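Local coordinates for cell division control protein 45 cdc45 putative (Entamoeba histolytica, PDB 6CC2), which probably serves in DNA replication as the Cdc45 subunit of the replicative CMG helicase, and belongs to the RecJ-like DHH family, at residues F82-G87 and I106-P111; D174-S179 and S490-N495; L238-L243 and V253-Q258; T249-K254 and P340-K345. All coordinates share one frame; numbering follows the deposited sequence.

In the fold
Contacts 1 and 2 are joined through the short two-stranded sheet 109-110/177-178, with centres 11 Å apart. Contact 1 lies at the C-terminal ends of neighbouring strands 77-83 and 102-106 of the parallel sheet. Contact 2 ties segment 174-179, which pairs with strand 109-110, to the 3-10 segment ahead of helix 494-508. It thus brings the N-terminal region against a much later part of the chain. Contacts 3 and 4 form a second pair, 9 Å between centres, on strand 251-257 of a three-stranded mixed sheet. Along the chain both fall inside the loop closed by contact 2. The nearest atoms of contacts 2 and 4 are still about 17 Å apart. Contacts 3 and 4 build a separate middle region.

Contact 1 (F82-G87 and I106-P111); sequences FIDCAG and IDSHRP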
loop_
_atom_site.group_PDB
_atom_site.type_symbol
_atom_site.label_atom_id
_atom_site.label_comp_id
_atom_site.label_asym_id
_atom_site.label_seq_id
_atom_site.Cartn_x
_atom_site.Cartn_y
_atom_site.Cartn_z
ATOM N N PHE A 82 -5.322 6.551 16.171
ATOM C CA PHE A 82 -5.210 6.916 14.767
ATOM C C PHE A 82 -4.063 6.100 14.187
ATOM O O PHE A 82 -2.921 6.186 14.676
ATOM C CB PHE A 82 -4.956 8.412 14.613
ATOM C CG PHE A 82 -6.054 9.285 15.184
ATOM C CD1 PHE A 82 -7.387 8.920 15.076
ATOM C CD2 PHE A 82 -5.744 10.458 15.833
ATOM C CE1 PHE A 82 -8.396 9.721 15.593
ATOM C CE2 PHE A 82 -6.749 11.271 16.351
ATOM C CZ PHE A 82 -8.084 10.897 16.229
ATOM N N ILE A 83 -4.369 5.281 13.178
ATOM C CA ILE A 83 -3.407 4.322 12.627
ATOM C C ILE A 83 -2.996 4.745 11.217
ATOM O O ILE A 83 -3.827 4.798 10.302
ATOM C CB ILE A 83 -3.991 2.899 12.638
ATOM C CG1 ILE A 83 -4.308 2.480 14.077
ATOM C CG2 ILE A 83 -3.033 1.915 11.976
ATOM C CD1 ILE A 83 -5.008 1.133 14.194
ATOM N N ASP A 84 -1.690 5.003 11.065
ATOM C CA ASP A 84 -1.028 5.376 9.795
ATOM C C ASP A 84 -1.568 6.687 9.241
ATOM O O ASP A 84 -1.496 6.955 8.053
ATOM C CB ASP A 84 -1.090 4.258 8.750
ATOM C CG ASP A 84 0.274 4.023 8.054
ATOM O OD1 ASP A 84 1.278 4.660 8.451
ATOM O OD2 ASP A 84 0.351 3.191 7.116
ATOM N N CYS A 85 -2.090 7.536 10.121
ATOM C CA CYS A 85 -2.464 8.896 9.787
ATOM C C CYS A 85 -2.388 9.734 11.059
ATOM O O CYS A 85 -2.219 9.200 12.160
ATOM C CB CYS A 85 -3.867 8.966 9.183
ATOM S SG CYS A 85 -5.193 8.377 10.274
ATOM N N ALA A 86 -2.473 11.051 10.874
ATOM C CA ALA A 86 -2.621 12.063 11.908
ATOM C C ALA A 86 -1.319 12.489 12.566
ATOM O O ALA A 86 -1.245 13.585 13.127
ATOM C CB ALA A 86 -3.576 11.591 13.009
ATOM N N GLY A 87 -0.279 11.656 12.513
ATOM C CA GLY A 87 0.954 12.002 13.211
ATOM C C GLY A 87 1.632 13.253 12.683
ATOM O O GLY A 87 2.298 13.962 13.435
ATOM N N ILE A 106 -0.411 5.935 16.073
ATOM C CA ILE A 106 0.601 5.004 15.593
ATOM C C ILE A 106 0.694 5.248 14.084
ATOM O O ILE A 106 -0.151 4.784 13.322
ATOM C CB ILE A 106 0.259 3.551 15.890
ATOM C CG1 ILE A 106 0.030 3.326 17.373
ATOM C CG2 ILE A 106 1.405 2.622 15.418
ATOM C CD1 ILE A 106 -0.445 1.910 17.720
ATOM N N ASP A 107 1.715 5.980 13.660
ATOM C CA ASP A 107 1.789 6.471 12.274
ATOM C C ASP A 107 3.230 6.337 11.803
ATOM O O ASP A 107 4.167 6.678 12.532
ATOM C CB ASP A 107 1.319 7.933 12.217
ATOM C CG ASP A 107 1.189 8.467 10.819
ATOM O OD1 ASP A 107 1.568 7.752 9.860
ATOM O OD2 ASP A 107 0.710 9.620 10.657
ATOM N N SER A 108 3.407 5.843 10.584
ATOM C CA SER A 108 4.746 5.664 10.036
ATOM C C SER A 108 5.310 6.918 9.366
ATOM O O SER A 108 6.509 6.945 9.069
ATOM C CB SER A 108 4.752 4.514 9.014
ATOM O OG SER A 108 3.966 4.844 7.871
ATOM N N HIS A 109 4.484 7.939 9.126
ATOM C CA HIS A 109 4.983 9.182 8.541
ATOM C C HIS A 109 5.947 9.887 9.485
ATOM O O HIS A 109 5.759 9.880 10.701
ATOM C CB HIS A 109 3.820 10.132 8.240
ATOM C CG HIS A 109 2.907 9.652 7.157
ATOM N ND1 HIS A 109 1.844 8.805 7.396
ATOM C CD2 HIS A 109 2.895 9.909 5.824
ATOM C CE1 HIS A 109 1.219 8.556 6.257
ATOM N NE2 HIS A 109 1.836 9.218 5.290
ATOM N N ARG A 110 6.979 10.511 8.916
ATOM C CA ARG A 110 7.908 11.344 9.678
ATOM C C ARG A 110 8.255 12.575 8.853
ATOM O O ARG A 110 8.197 12.530 7.619
ATOM C CB ARG A 110 9.210 10.600 10.025
ATOM C CG ARG A 110 9.032 9.383 10.917
ATOM C CD ARG A 110 8.741 9.782 12.359
ATOM N NE ARG A 110 8.840 8.605 13.233
ATOM C CZ ARG A 110 7.908 7.660 13.315
ATOM N NH1 ARG A 110 8.100 6.612 14.096
ATOM N NH2 ARG A 110 6.794 7.755 12.598
ATOM N N PRO A 111 8.638 13.686 9.501
ATOM C CA PRO A 111 8.643 13.913 10.956
ATOM C C PRO A 111 7.243 14.055 11.544
ATOM O O PRO A 111 6.293 14.356 10.836
ATOM C CB PRO A 111 9.415 15.216 11.111
ATOM C CG PRO A 111 9.184 15.937 9.825
ATOM C CD PRO A 111 9.181 14.849 8.780
#
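Ile83 and Ile106 form a parallel bridge where strands 77-83 and 102-106 leave the N-terminal parallel sheet. Ile106 N donates to Phe82 O, and Asp84 N donates to Ile106 O at 2.7 Å. Both isoleucines point to the sheet face that packs on Cys38 of helix 33-48. Past the bridge two aspartates take over. Asp84 OD1 is held twice by Ser108: Ser108 OG, at 2.8 Å, is met by the syn lone pair of the carboxylate oxygen, and Ser108 N, at 3.2 Å, lies nearly along the C-O bond. Asp84 OD2 bonds Thr32. Asp84 and the Asp107-Ser108-His109 run probably correspond to the Asp and DHH motifs of DHH phosphoesterases such as RecJ. Asp107 CG is anti to the backbone N (chi1 -172°), and its carboxylate lies against the backbone of Asp84 to Gly87. Asp107 OD2 takes the N-H of Gly87 at 2.9 Å through its anti lone pair. OD1 serves His109. The backbone N of His109 meets it from above the carboxylate plane and closes an Asx turn. His109 ND1 bonds Asp107 OD1 at 2.7 Å, in the ring plane and on the syn lone pair. This fixes the ring, and His109 CE1 lies 3.6 Å from Asp84 O.

Contact 2 (D174-S179 and S490-N495); sequences DGEFYS and SVKTLN. With EDO (1,2-ethanediol), chain E.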
loop_
_atom_site.group_PDB
_atom_site.type_symbol
_atom_site.label_atom_id
_atom_site.label_comp_id
_atom_site.label_asym_id
_atom_site.label_seq_id
_atom_site.Cartn_x
_atom_site.Cartn_y
_atom_site.Cartn_z
ATOM N N ASP A 174 3.481 17.670 7.745
ATOM C CA ASP A 174 4.925 17.795 7.820
ATOM C C ASP A 174 5.644 16.568 7.285
ATOM O O ASP A 174 6.877 16.525 7.330
ATOM C CB ASP A 174 5.357 18.045 9.270
ATOM C CG ASP A 174 4.932 19.414 9.773
ATOM O OD1 ASP A 174 4.844 20.353 8.953
ATOM O OD2 ASP A 174 4.689 19.551 10.990
ATOM N N GLY A 175 4.911 15.584 6.772
ATOM C CA GLY A 175 5.534 14.324 6.401
ATOM C C GLY A 175 6.538 14.495 5.272
ATOM O O GLY A 175 6.296 15.208 4.295
ATOM N N GLU A 176 7.693 13.835 5.430
ATOM C CA GLU A 176 8.741 13.841 4.419
ATOM C C GLU A 176 9.265 12.456 4.081
ATOM O O GLU A 176 9.921 12.305 3.058
ATOM C CB GLU A 176 9.938 14.717 4.855
ATOM C CG GLU A 176 9.600 16.186 5.047
ATOM C CD GLU A 176 10.793 17.006 5.519
ATOM O OE1 GLU A 176 11.944 16.534 5.378
ATOM O OE2 GLU A 176 10.577 18.123 6.037
ATOM N N PHE A 177 9.012 11.448 4.900
ATOM C CA PHE A 177 9.466 10.095 4.610
ATOM C C PHE A 177 8.701 9.148 5.525
ATOM O O PHE A 177 7.869 9.578 6.326
ATOM C CB PHE A 177 10.984 9.955 4.794
ATOM C CG PHE A 177 11.473 10.339 6.153
ATOM C CD1 PHE A 177 11.769 11.647 6.441
ATOM C CD2 PHE A 177 11.605 9.380 7.151
ATOM C CE1 PHE A 177 12.210 12.007 7.691
ATOM C CE2 PHE A 177 12.066 9.758 8.402
ATOM C CZ PHE A 177 12.347 11.053 8.661
ATOM N N TYR A 178 8.960 7.848 5.365
ATOM C CA TYR A 178 8.289 6.802 6.111
ATOM C C TYR A 178 9.295 6.052 6.970
ATOM O O TYR A 178 10.401 5.719 6.511
ATOM C CB TYR A 178 7.555 5.802 5.201
ATOM C CG TYR A 178 6.516 6.453 4.326
ATOM C CD1 TYR A 178 6.876 7.044 3.108
ATOM C CD2 TYR A 178 5.204 6.501 4.700
ATOM C CE1 TYR A 178 5.944 7.651 2.322
ATOM C CE2 TYR A 178 4.250 7.100 3.899
ATOM C CZ TYR A 178 4.637 7.682 2.709
ATOM O OH TYR A 178 3.690 8.285 1.903
ATOM N N SER A 179 8.907 5.810 8.221
ATOM C CA SER A 179 9.726 5.073 9.173
ATOM C C SER A 179 9.065 3.740 9.502
ATOM O O SER A 179 8.400 3.130 8.649
ATOM C CB SER A 179 9.956 5.928 10.415
ATOM O OG SER A 179 10.951 5.340 11.261
ATOM N N SER A 490 6.858 10.689 -3.755
ATOM C CA SER A 490 6.710 12.136 -3.855
ATOM C C SER A 490 6.110 12.764 -2.597
ATOM O O SER A 490 5.606 13.895 -2.659
ATOM C CB SER A 490 5.837 12.498 -5.061
ATOM O OG SER A 490 6.272 11.858 -6.245
ATOM N N VAL A 491 6.173 12.072 -1.453
ATOM C CA VAL A 491 5.459 12.549 -0.262
ATOM C C VAL A 491 5.964 13.923 0.171
ATOM O O VAL A 491 5.213 14.705 0.758
ATOM C CB VAL A 491 5.585 11.515 0.873
ATOM C CG1 VAL A 491 7.036 11.334 1.286
ATOM C CG2 VAL A 491 4.722 11.902 2.095
ATOM N N LYS A 492 7.234 14.235 -0.092
ATOM C CA LYS A 492 7.791 15.497 0.379
ATOM C C LYS A 492 7.098 16.697 -0.258
ATOM O O LYS A 492 7.121 17.795 0.312
ATOM C CB LYS A 492 9.296 15.570 0.086
ATOM C CG LYS A 492 10.165 14.822 1.068
ATOM C CD LYS A 492 11.646 15.129 0.859
ATOM C CE LYS A 492 11.992 16.555 1.274
ATOM N NZ LYS A 492 13.459 16.844 1.162
ATOM N N THR A 493 6.514 16.521 -1.439
ATOM C CA THR A 493 5.851 17.613 -2.140
ATOM C C THR A 493 4.340 17.418 -2.205
ATOM O O THR A 493 3.663 18.064 -3.017
ATOM C CB THR A 493 6.427 17.767 -3.557
ATOM O OG1 THR A 493 6.322 16.540 -4.278
ATOM C CG2 THR A 493 7.889 18.194 -3.480
ATOM N N LEU A 494 3.792 16.551 -1.356
ATOM C CA LEU A 494 2.357 16.279 -1.404
ATOM C C LEU A 494 1.550 17.489 -0.958
ATOM O O LEU A 494 0.476 17.751 -1.515
ATOM C CB LEU A 494 2.030 15.069 -0.527
ATOM C CG LEU A 494 0.544 14.723 -0.401
ATOM C CD1 LEU A 494 -0.082 14.458 -1.745
ATOM C CD2 LEU A 494 0.375 13.522 0.505
ATOM N N ASN A 495 2.032 18.223 0.051
ATOM C CA ASN A 495 1.360 19.446 0.468
ATOM C C ASN A 495 1.117 20.356 -0.729
ATOM O O ASN A 495 0.002 20.855 -0.935
ATOM C CB ASN A 495 2.189 20.200 1.513
ATOM C CG ASN A 495 2.010 19.661 2.900
ATOM O OD1 ASN A 495 1.132 18.840 3.150
ATOM N ND2 ASN A 495 2.836 20.141 3.830
HETATM C C1 EDO E . 14.406 4.510 6.905
HETATM O O1 EDO E . 13.870 5.822 7.126
HETATM C C2 EDO E . 13.337 3.457 7.186
HETATM O O2 EDO E . 12.212 3.650 6.324
HETATM O O HOH W 1 3.477 15.092 2.822
#
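Glu176 and Lys492 bring the two backbones closest, CA to CA 4.5 Å, where the start of strand 177-178 passes the short 3-10 segment 491-492. No direct hydrogen bond joins the segments. Val491 makes the apolar part of the contact. Val491 CG1 sits between the backbone N and the carbonyl carbon (chi1 63°), 3.5 Å from Glu176 O. Val491 CG2 is 3.8 Å from Tyr178 OH, and Val491 CG1 is 4.0 Å from Tyr178 CE1. The valine and the tyrosine meet tip to tip. The tyrosine ring also touches His109, Pro488 and Lys216. Lys492 crosses Glu176 obliquely and lays its aliphatic part on it, with Lys492 CG 3.2 Å from Glu176 O. The charged ends stay 4.5 Å apart, Glu176 OE1 to Lys492 NZ, beyond a salt bridge, so any attraction is probably modest. A water spans the backbones, donating to Val491 O at 2.7 Å and to Gly175 O at 3.2 Å. More acceptors surround it than it has protons, so not all of them can be served at once. Beside the contact, an ethanediol, probably from the crystallisation liquor, donates O2 to Tyr178 O. At the start of helix 494-508, Asn495 ND2 bonds Ser173 O. Opposite Arg110, Glu176 and Phe177 together form a classic beta bulge in the antiparallel pair 109-110/177-178, and the 3-10 segment leading to helix 494-508 packs against that bulge.

Contact 3 (L238-L243 and V253-Q258); sequences LEITDL and VKMDCQ. With EDO (1,2-ethanediol), chain K.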
loop_
_atom_site.group_PDB
_atom_site.type_symbol
_atom_site.label_atom_id
_atom_site.label_comp_id
_atom_site.label_asym_id
_atom_site.label_seq_id
_atom_site.Cartn_x
_atom_site.Cartn_y
_atom_site.Cartn_z
ATOM N N LEU A 238 16.510 -20.019 4.749
ATOM C CA LEU A 238 16.652 -21.197 3.915
ATOM C C LEU A 238 17.006 -20.796 2.485
ATOM O O LEU A 238 16.779 -19.661 2.043
ATOM C CB LEU A 238 15.363 -22.008 3.942
ATOM C CG LEU A 238 14.923 -22.408 5.359
ATOM C CD1 LEU A 238 13.512 -22.991 5.344
ATOM C CD2 LEU A 238 15.903 -23.389 5.968
ATOM N N GLU A 239 17.580 -21.753 1.757
ATOM C CA GLU A 239 18.056 -21.480 0.410
ATOM C C GLU A 239 16.896 -21.368 -0.572
ATOM O O GLU A 239 15.799 -21.905 -0.363
ATOM C CB GLU A 239 19.020 -22.591 -0.048
ATOM C CG GLU A 239 20.301 -22.672 0.759
ATOM C CD GLU A 239 21.220 -23.783 0.275
ATOM O OE1 GLU A 239 20.982 -24.321 -0.831
ATOM O OE2 GLU A 239 22.179 -24.123 1.000
ATOM N N ILE A 240 17.171 -20.678 -1.687
ATOM C CA ILE A 240 16.125 -20.397 -2.667
ATOM C C ILE A 240 15.590 -21.676 -3.279
ATOM O O ILE A 240 14.447 -21.714 -3.745
ATOM C CB ILE A 240 16.642 -19.433 -3.747
ATOM C CG1 ILE A 240 15.474 -18.890 -4.572
ATOM C CG2 ILE A 240 17.651 -20.142 -4.662
ATOM C CD1 ILE A 240 15.827 -17.635 -5.355
ATOM N N THR A 241 16.394 -22.744 -3.295
ATOM C CA THR A 241 15.948 -24.024 -3.842
ATOM C C THR A 241 15.085 -24.829 -2.872
ATOM O O THR A 241 14.574 -25.886 -3.256
ATOM C CB THR A 241 17.159 -24.865 -4.249
ATOM O OG1 THR A 241 18.071 -24.945 -3.148
ATOM C CG2 THR A 241 17.871 -24.246 -5.436
ATOM N N ASP A 242 14.908 -24.366 -1.637
ATOM C CA ASP A 242 14.167 -25.115 -0.638
ATOM C C ASP A 242 12.671 -24.981 -0.875
ATOM O O ASP A 242 12.138 -23.871 -0.942
ATOM C CB ASP A 242 14.527 -24.611 0.766
ATOM C CG ASP A 242 14.210 -25.615 1.850
ATOM O OD1 ASP A 242 13.201 -26.344 1.727
ATOM O OD2 ASP A 242 14.985 -25.678 2.829
ATOM N N LEU A 243 11.985 -26.118 -0.990
ATOM C CA LEU A 243 10.539 -26.116 -1.194
ATOM C C LEU A 243 9.761 -26.222 0.111
ATOM O O LEU A 243 8.528 -26.216 0.083
ATOM C CB LEU A 243 10.138 -27.244 -2.146
ATOM C CG LEU A 243 10.619 -27.048 -3.590
ATOM C CD1 LEU A 243 10.373 -28.303 -4.419
ATOM C CD2 LEU A 243 9.957 -25.835 -4.246
ATOM N N VAL A 253 11.620 -18.572 6.766
ATOM C CA VAL A 253 12.172 -17.580 5.851
ATOM C C VAL A 253 13.078 -18.295 4.869
ATOM O O VAL A 253 13.902 -19.127 5.267
ATOM C CB VAL A 253 12.970 -16.500 6.611
ATOM C CG1 VAL A 253 13.698 -15.589 5.639
ATOM C CG2 VAL A 253 12.053 -15.702 7.501
ATOM N N LYS A 254 12.961 -17.948 3.588
ATOM C CA LYS A 254 13.896 -18.455 2.594
ATOM C C LYS A 254 14.208 -17.352 1.595
ATOM O O LYS A 254 13.381 -16.467 1.356
ATOM C CB LYS A 254 13.373 -19.689 1.851
ATOM C CG LYS A 254 12.130 -19.475 1.059
ATOM C CD LYS A 254 11.883 -20.638 0.092
ATOM C CE LYS A 254 12.574 -20.411 -1.234
ATOM N NZ LYS A 254 12.161 -21.405 -2.261
HETATM N N MSE A 255 15.412 -17.406 1.034
HETATM C CA MSE A 255 15.787 -16.533 -0.096
HETATM C C MSE A 255 14.795 -16.781 -1.214
HETATM O O MSE A 255 14.392 -17.904 -1.454
HETATM C CB MSE A 255 17.214 -16.812 -0.546
HETATM C CG MSE A 255 17.697 -15.886 -1.670
HETATM SE SE MSE A 255 17.700 -13.981 -1.184
HETATM C CE MSE A 255 18.573 -14.132 0.580
ATOM N N ASP A 256 14.382 -15.719 -1.903
ATOM C CA ASP A 256 13.303 -15.837 -2.871
ATOM C C ASP A 256 13.559 -14.875 -4.028
ATOM O O ASP A 256 14.358 -13.946 -3.929
ATOM C CB ASP A 256 11.964 -15.538 -2.200
ATOM C CG ASP A 256 10.789 -16.180 -2.909
ATOM O OD1 ASP A 256 11.006 -16.993 -3.823
ATOM O OD2 ASP A 256 9.639 -15.864 -2.529
ATOM N N CYS A 257 12.870 -15.123 -5.129
ATOM C CA CYS A 257 12.907 -14.273 -6.326
ATOM C C CYS A 257 11.609 -13.481 -6.391
ATOM O O CYS A 257 10.538 -14.041 -6.651
ATOM C CB CYS A 257 13.103 -15.134 -7.572
ATOM S SG CYS A 257 13.247 -14.162 -9.078
ATOM N N GLN A 258 11.691 -12.178 -6.154
ATOM C CA GLN A 258 10.495 -11.399 -5.817
ATOM C C GLN A 258 9.780 -10.886 -7.071
ATOM O O GLN A 258 9.550 -9.695 -7.254
ATOM C CB GLN A 258 10.865 -10.242 -4.896
ATOM C CG GLN A 258 11.453 -10.699 -3.568
ATOM C CD GLN A 258 10.511 -11.583 -2.792
ATOM O OE1 GLN A 258 9.315 -11.685 -3.108
ATOM N NE2 GLN A 258 11.019 -12.218 -1.756
HETATM C C1 EDO K . 11.213 -18.624 -6.707
HETATM O O1 EDO K . 12.166 -19.665 -6.463
HETATM C C2 EDO K . 9.806 -19.162 -6.467
HETATM O O2 EDO K . 9.717 -19.720 -5.151
#
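Leu238 pairs with Lys254 in a short parallel bridge, CA to CA 4.1 Å, and 238-243 then turns away through a type I turn, Glu239 to Asp242. Leu238 N donates to Val253 O, and Met255 N donates to Leu238 O, both at 2.8 Å. The side chain of Lys254 ties down the turn. The bend at chi3 (-88°) turns CE toward Ile240 O and Asp242 O. Lys254 NZ bonds Ile240 O at 2.7 Å and Asp242 O at 2.8 Å. It stands above the plane of the first carbonyl and is tilted from that of the second. These carbonyls probably stabilise its positive charge. Ile240 lies over the backbone of 255-257. Ile240 CG1 is 3.4 Å from Met255 O, which is buried without a hydrogen-bond partner and receives a CA-H contact from Ile240. Ile240 CD1 extends to Cys257 CB at 4.3 Å. Residue 255 is selenomethionine; its CB faces Ile240 CB. Asp256 OD1 takes a weak bond from an ethanediol, while OD2 bonds Ser341 and forms a salt bridge with Arg263. Strand 251-257 is the middle strand, between 237-238 and 338-344; helix 219-233 packs on Val253 and helix 315-331 on Ile240 and Cys257.

Contact 4 (T249-K254 and P340-K345); sequences TPMCVK and PSFFKK
Phe342 packs between Val253 and Met251, a selenomethionine, on one face of the strand pair. Val253 CG2 meets Phe342 CD2 at 3.6 Å, the two side chains crossing at about a right angle. Met251 CB touches Phe342 CZ at 3.8 Å. Met251 SE lies in plane at the edge of the Phe342 ring, 5.0 Å from its centroid, a Met-aromatic contact. Cys252 O stands over one face of this ring, offset toward the rim. Trp202 and Ala205 of helix 199-213 touch Phe342, and Trp202 and Leu233 touch Met251. On the other face of the sheet Phe343 CE1 rests 3.4 Å from Lys254 CG, and Cys252 SG is 4.0 Å from Phe343 CB. The backbones bond twice at each of two pairs, Cys252 with Phe343 and Lys254 with Ser341. At the far end Lys345 N donates to Pro250 O at 3.0 Å. A water there also donates to Pro250 O and to Lys345 O, and accepts a weak bond from Lys344 NZ, which pairs with Asp199. The strands run antiparallel at 157°, with hydrogen-bonded and non-hydrogen-bonded pairs in turn: a regular antiparallel pair, extended on the other side of 251-257 by parallel strand 237-238 into a mixed sheet.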
loop_
_atom_site.group_PDB
_atom_site.type_symbol
_atom_site.label_atom_id
_atom_site.label_comp_id
_atom_site.label_asym_id
_atom_site.label_seq_id
_atom_site.Cartn_x
_atom_site.Cartn_y
_atom_site.Cartn_z
ATOM N N THR A 249 8.819 -25.775 11.522
ATOM C CA THR A 249 8.234 -24.598 12.148
ATOM C C THR A 249 7.009 -24.138 11.367
ATOM O O THR A 249 6.921 -24.368 10.153
ATOM C CB THR A 249 9.278 -23.480 12.212
ATOM O OG1 THR A 249 9.772 -23.216 10.896
ATOM C CG2 THR A 249 10.453 -23.880 13.137
ATOM N N PRO A 250 6.021 -23.531 12.035
ATOM C CA PRO A 250 4.823 -23.070 11.317
ATOM C C PRO A 250 5.045 -21.866 10.440
ATOM O O PRO A 250 4.147 -21.541 9.647
ATOM C CB PRO A 250 3.840 -22.716 12.447
ATOM C CG PRO A 250 4.708 -22.514 13.639
ATOM C CD PRO A 250 5.803 -23.533 13.492
HETATM N N MSE A 251 6.166 -21.165 10.605
HETATM C CA MSE A 251 6.560 -20.059 9.742
HETATM C C MSE A 251 8.040 -20.268 9.441
HETATM O O MSE A 251 8.729 -20.962 10.200
HETATM C CB MSE A 251 6.319 -18.703 10.407
HETATM C CG MSE A 251 4.840 -18.400 10.692
HETATM SE SE MSE A 251 4.548 -16.884 11.914
HETATM C CE MSE A 251 5.078 -17.722 13.573
ATOM N N CYS A 252 8.535 -19.665 8.359
ATOM C CA CYS A 252 9.949 -19.774 8.026
ATOM C C CYS A 252 10.321 -18.657 7.063
ATOM O O CYS A 252 9.468 -17.908 6.594
ATOM C CB CYS A 252 10.266 -21.145 7.431
ATOM S SG CYS A 252 9.571 -21.377 5.787
ATOM N N VAL A 253 11.620 -18.572 6.766
ATOM C CA VAL A 253 12.172 -17.580 5.851
ATOM C C VAL A 253 13.078 -18.295 4.869
ATOM O O VAL A 253 13.902 -19.127 5.267
ATOM C CB VAL A 253 12.970 -16.500 6.611
ATOM C CG1 VAL A 253 13.698 -15.589 5.639
ATOM C CG2 VAL A 253 12.053 -15.702 7.501
ATOM N N LYS A 254 12.961 -17.948 3.588
ATOM C CA LYS A 254 13.896 -18.455 2.594
ATOM C C LYS A 254 14.208 -17.352 1.595
ATOM O O LYS A 254 13.381 -16.467 1.356
ATOM C CB LYS A 254 13.373 -19.689 1.851
ATOM C CG LYS A 254 12.130 -19.475 1.059
ATOM C CD LYS A 254 11.883 -20.638 0.092
ATOM C CE LYS A 254 12.574 -20.411 -1.234
ATOM N NZ LYS A 254 12.161 -21.405 -2.261
ATOM N N PRO A 340 14.882 -12.201 0.974
ATOM C CA PRO A 340 14.195 -13.231 1.763
ATOM C C PRO A 340 12.692 -12.995 1.788
ATOM O O PRO A 340 12.225 -11.860 1.842
ATOM C CB PRO A 340 14.815 -13.085 3.161
ATOM C CG PRO A 340 15.286 -11.665 3.226
ATOM C CD PRO A 340 15.768 -11.364 1.805
ATOM N N SER A 341 11.946 -14.083 1.705
ATOM C CA SER A 341 10.499 -14.101 1.870
ATOM C C SER A 341 10.152 -14.787 3.189
ATOM O O SER A 341 10.790 -15.778 3.570
ATOM C CB SER A 341 9.821 -14.856 0.728
ATOM O OG SER A 341 9.694 -14.070 -0.431
ATOM N N PHE A 342 9.134 -14.265 3.862
ATOM C CA PHE A 342 8.601 -14.843 5.104
ATOM C C PHE A 342 7.348 -15.639 4.749
ATOM O O PHE A 342 6.461 -15.130 4.057
ATOM C CB PHE A 342 8.293 -13.705 6.089
ATOM C CG PHE A 342 7.955 -14.159 7.463
ATOM C CD1 PHE A 342 6.688 -14.600 7.762
ATOM C CD2 PHE A 342 8.921 -14.150 8.464
ATOM C CE1 PHE A 342 6.371 -15.045 9.045
ATOM C CE2 PHE A 342 8.627 -14.602 9.729
ATOM C CZ PHE A 342 7.340 -15.035 10.030
ATOM N N PHE A 343 7.283 -16.884 5.204
ATOM C CA PHE A 343 6.216 -17.795 4.832
ATOM C C PHE A 343 5.460 -18.290 6.064
ATOM O O PHE A 343 6.036 -18.459 7.138
ATOM C CB PHE A 343 6.748 -19.042 4.093
ATOM C CG PHE A 343 7.235 -18.781 2.695
ATOM C CD1 PHE A 343 8.521 -18.318 2.460
ATOM C CD2 PHE A 343 6.421 -19.053 1.597
ATOM C CE1 PHE A 343 8.975 -18.107 1.169
ATOM C CE2 PHE A 343 6.858 -18.840 0.317
ATOM C CZ PHE A 343 8.146 -18.374 0.089
ATOM N N LYS A 344 4.165 -18.531 5.899
ATOM C CA LYS A 344 3.376 -19.234 6.902
ATOM C C LYS A 344 2.725 -20.444 6.240
ATOM O O LYS A 344 2.198 -20.338 5.127
ATOM C CB LYS A 344 2.309 -18.315 7.505
ATOM C CG LYS A 344 1.387 -19.032 8.498
ATOM C CD LYS A 344 0.316 -18.100 9.024
ATOM C CE LYS A 344 -0.754 -18.889 9.796
ATOM N NZ LYS A 344 -0.188 -19.608 10.943
ATOM N N LYS A 345 2.772 -21.591 6.932
ATOM C CA LYS A 345 2.169 -22.817 6.427
ATOM C C LYS A 345 0.662 -22.820 6.677
ATOM O O LYS A 345 0.207 -22.531 7.785
ATOM C CB LYS A 345 2.806 -24.026 7.100
ATOM C CG LYS A 345 2.539 -25.343 6.392
ATOM C CD LYS A 345 3.280 -26.476 7.077
ATOM C CE LYS A 345 3.199 -27.766 6.289
ATOM N NZ LYS A 345 3.933 -28.861 6.985
HETATM O O HOH W 2 1.477 -22.315 10.058
#